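Local coordinates for ABC-type transport system, sugar-family extracellular solute-binding protein (Peptoclostridium difficile 630, PDB 6HNI), which binds tyrosine in the cleft between its two lobes, probably delivering it to an ABC transporter, and has adhesive properties, at residues G27-V32 with T93-A98. The protein carries 1 engineered substitution. Residues are numbered along the deposited sequence; the frame is centred on the assembly and turned at random.
With TYR (tyrosine), chain B.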
ATOM      1  N   GLY A  27      20.136  -2.063   3.292  1.00 12.01           N
ATOM      2  CA  GLY A  27      19.451  -0.753   3.421  1.00 11.86           C
ATOM      3  C   GLY A  27      17.956  -0.930   3.261  1.00 12.50           C
ATOM      4  O   GLY A  27      17.535  -1.592   2.304  1.00 14.79           O
ATOM      5  N   ILE A  28      17.195  -0.368   4.217  1.00 11.38           N
ATOM      6  CA  ILE A  28      15.730  -0.374   4.087  1.00 11.55           C
ATOM      7  C   ILE A  28      15.315   1.091   3.847  1.00 11.73           C
ATOM      8  O   ILE A  28      15.667   1.945   4.608  1.00 12.58           O
ATOM      9  CB  ILE A  28      15.038  -0.881   5.342  1.00 11.43           C
ATOM     10  CG1 ILE A  28      15.498  -2.321   5.724  1.00 12.78           C
ATOM     11  CG2 ILE A  28      13.517  -0.808   5.149  1.00 11.54           C
ATOM     12  CD1 ILE A  28      14.769  -2.945   6.882  1.00 13.93           C
ATOM     13  N   THR A  29      14.625   1.260   2.731  1.00 10.93           N
ATOM     14  CA  THR A  29      14.113   2.625   2.348  1.00 11.16           C
ATOM     15  C   THR A  29      12.599   2.553   2.354  1.00 10.60           C
ATOM     16  O   THR A  29      11.984   1.837   1.587  1.00 12.88           O
ATOM     17  CB  THR A  29      14.732   3.079   1.025  1.00 11.40           C
ATOM     18  OG1 THR A  29      14.096   4.357   0.657  1.00 12.89           O
ATOM     19  CG2 THR A  29      14.551   2.170  -0.133  1.00 12.36           C
ATOM     20  N   GLN A  30      12.021   3.319   3.281  1.00 11.44           N
ATOM     21  CA  GLN A  30      10.572   3.349   3.462  1.00 11.38           C
ATOM     22  C   GLN A  30      10.048   4.790   3.216  1.00 12.43           C
ATOM     23  O   GLN A  30      10.624   5.730   3.717  1.00 13.07           O
ATOM     24  CB  GLN A  30      10.217   2.917   4.878  1.00 12.33           C
ATOM     25  CG  GLN A  30       8.739   2.783   5.155  1.00 13.14           C
ATOM     26  CD  GLN A  30       8.399   2.262   6.541  1.00 12.05           C
ATOM     27  OE1 GLN A  30       9.102   1.364   7.070  1.00 15.46           O
ATOM     28  NE2 GLN A  30       7.290   2.719   7.118  1.00 14.47           N
ATOM     29  N   LEU A  31       8.974   4.917   2.441  1.00 11.21           N
ATOM     30  CA  LEU A  31       8.503   6.282   2.105  1.00 11.05           C
ATOM     31  C   LEU A  31       8.096   7.127   3.321  1.00 11.98           C
ATOM     32  O   LEU A  31       8.479   8.305   3.431  1.00 13.26           O
ATOM     33  CB  LEU A  31       7.364   6.140   1.115  1.00 10.65           C
ATOM     34  CG  LEU A  31       6.622   7.444   0.747  1.00 11.60           C
ATOM     35  CD1 LEU A  31       7.598   8.362   0.068  1.00 12.26           C
ATOM     36  CD2 LEU A  31       5.454   7.045  -0.118  1.00 14.09           C
ATOM     37  N   VAL A  32       7.303   6.523   4.197  1.00 12.32           N
ATOM     38  CA  VAL A  32       6.658   7.212   5.305  1.00 13.52           C
ATOM     39  C   VAL A  32       6.147   6.156   6.294  1.00 12.63           C
ATOM     40  O   VAL A  32       5.913   5.039   5.897  1.00 14.00           O
ATOM     41  CB  VAL A  32       5.502   8.133   4.781  1.00 15.21           C
ATOM     42  CG1 VAL A  32       4.373   7.307   4.212  1.00 15.21           C
ATOM     43  CG2 VAL A  32       5.021   9.113   5.869  1.00 17.51           C
ATOM     44  N   THR A  93       5.984   2.147  -3.931  1.00 11.17           N
ATOM     45  CA  THR A  93       6.365   2.455  -5.286  1.00 11.19           C
ATOM     46  C   THR A  93       7.390   3.587  -5.360  1.00 11.72           C
ATOM     47  O   THR A  93       8.384   3.470  -6.045  1.00 12.76           O
ATOM     48  CB  THR A  93       5.152   2.638  -6.208  1.00 11.29           C
ATOM     49  OG1 THR A  93       4.421   1.433  -6.294  1.00 12.58           O
ATOM     50  CG2 THR A  93       5.552   3.088  -7.589  1.00 13.66           C
ATOM     51  N   PRO A  94       7.092   4.761  -4.750  1.00 12.22           N
ATOM     52  CA  PRO A  94       8.102   5.823  -4.801  1.00 12.62           C
ATOM     53  C   PRO A  94       9.499   5.440  -4.276  1.00 12.01           C
ATOM     54  O   PRO A  94      10.524   5.802  -4.896  1.00 12.71           O
ATOM     55  CB  PRO A  94       7.446   6.983  -4.021  1.00 13.55           C
ATOM     56  CG  PRO A  94       5.983   6.682  -4.066  1.00 14.52           C
ATOM     57  CD  PRO A  94       5.913   5.172  -3.990  1.00 11.94           C
ATOM     58  N   SER A  95       9.526   4.693  -3.169  1.00 11.38           N
ATOM     59  CA  SER A  95      10.831   4.306  -2.638  1.00 10.26           C
ATOM     60  C   SER A  95      11.571   3.319  -3.561  1.00 10.46           C
ATOM     61  O   SER A  95      12.771   3.447  -3.755  1.00 11.74           O
ATOM     62  CB  SER A  95      10.612   3.698  -1.260  1.00 11.57           C
ATOM     63  OG  SER A  95      10.012   4.598  -0.324  1.00 12.31           O
ATOM     64  N   ALA A  96      10.806   2.404  -4.155  1.00 10.34           N
ATOM     65  CA  ALA A  96      11.347   1.444  -5.109  1.00 10.36           C
ATOM     66  C   ALA A  96      11.851   2.070  -6.381  1.00  9.89           C
ATOM     67  O   ALA A  96      12.878   1.717  -6.924  1.00 11.98           O
ATOM     68  CB  ALA A  96      10.336   0.359  -5.391  1.00 11.15           C
ATOM     69  N   GLN A  97      11.049   3.025  -6.908  1.00 10.58           N
ATOM     70  CA  GLN A  97      11.469   3.718  -8.118  1.00 10.45           C
ATOM     71  C   GLN A  97      12.770   4.492  -7.909  1.00 10.64           C
ATOM     72  O   GLN A  97      13.654   4.471  -8.787  1.00 12.55           O
ATOM     73  CB  GLN A  97      10.363   4.660  -8.657  1.00 10.44           C
ATOM     74  CG  GLN A  97       9.227   3.888  -9.233  1.00 11.08           C
ATOM     75  CD  GLN A  97       8.150   4.832  -9.788  1.00 12.89           C
ATOM     76  OE1 GLN A  97       7.680   5.722  -9.058  1.00 17.42           O
ATOM     77  NE2 GLN A  97       7.716   4.565 -11.013  1.00 15.57           N
ATOM     78  N   ALA A  98      12.886   5.123  -6.750  1.00 10.89           N
ATOM     79  CA  ALA A  98      14.113   5.824  -6.415  1.00 10.98           C
ATOM     80  C   ALA A  98      15.337   4.868  -6.322  1.00 10.84           C
ATOM     81  O   ALA A  98      16.385   5.187  -6.800  1.00 12.27           O
ATOM     82  CB  ALA A  98      13.964   6.598  -5.143  1.00 12.88           C
TER
HETATM   83  N   TYR B 401       0.470   0.346  -2.996  1.00 10.93           N
HETATM   84  CA  TYR B 401       1.272   1.515  -2.592  1.00 10.93           C
HETATM   85  C   TYR B 401       2.440   1.686  -3.550  1.00 11.51           C
HETATM   86  O   TYR B 401       3.300   2.514  -3.274  1.00 11.91           O
HETATM   87  CB  TYR B 401       1.637   1.501  -1.094  1.00 10.40           C
HETATM   88  CG  TYR B 401       0.443   1.622  -0.207  1.00  9.31           C
HETATM   89  CD1 TYR B 401      -0.300   2.839  -0.190  1.00 10.39           C
HETATM   90  CD2 TYR B 401      -0.041   0.604   0.558  1.00 11.24           C
HETATM   91  CE1 TYR B 401      -1.446   2.937   0.556  1.00 11.71           C
HETATM   92  CE2 TYR B 401      -1.189   0.688   1.316  1.00 10.99           C
HETATM   93  CZ  TYR B 401      -1.922   1.898   1.308  1.00 11.01           C
HETATM   94  OH  TYR B 401      -3.081   2.000   2.053  1.00 12.96           O
HETATM   95  OXT TYR B 401       2.458   1.085  -4.604  1.00 11.69           O
HETATM   96  O   HOH W   1      14.464   5.023  -1.890  1.00 13.62           O
HETATM   97  O   HOH W   2      12.011   5.977   1.049  1.00 15.33           O
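S95 sets its CB and OG over the end of strand 24-30, overlapping the backbone of T29 and Q30 and the CB of L31. This is the N-terminal lobe of a periplasmic-binding-protein fold, where strand 24-30 pairs in parallel with strand 87-91 and the chain leaving the latter enters helix 93-102 at the tyrosine site. A small serine suits so close an approach: its OG lies 3.4 Å from L31 CB. That hydroxyl stands anti to its own carbonyl carbon (chi1 -61°) and is hydrogen-bonded to I91 O and S92 OG just before the helix; although it comes 3.0 Å from L31 N, the angle is too poor for a bond. L31, its CG anti to the backbone N, reaches obliquely across P94, with CD2 4.0 Å from the proline CG. The rigid pyrrolidine ring fits the first turn, offering an apolar surface where no backbone N-H is needed. T29, buried, carries its OG1 anti to the backbone N, and two waters join it to the helix. One accepts from OG1 and donates to S95 O; the other donates to OG1 and meets S95 OG at 2.8 Å. On the face of the strand turned away from the helix, Q30 gives NE2 to D38 OD1 and also to V32 O, nearly straight at 171°. The helix start in turn grips the ligand carboxylate: T93 N donates to TYR O, where the helix dipole may add attraction, and T93 OG1, beside its own backbone N, donates to TYR OXT at 2.6 Å.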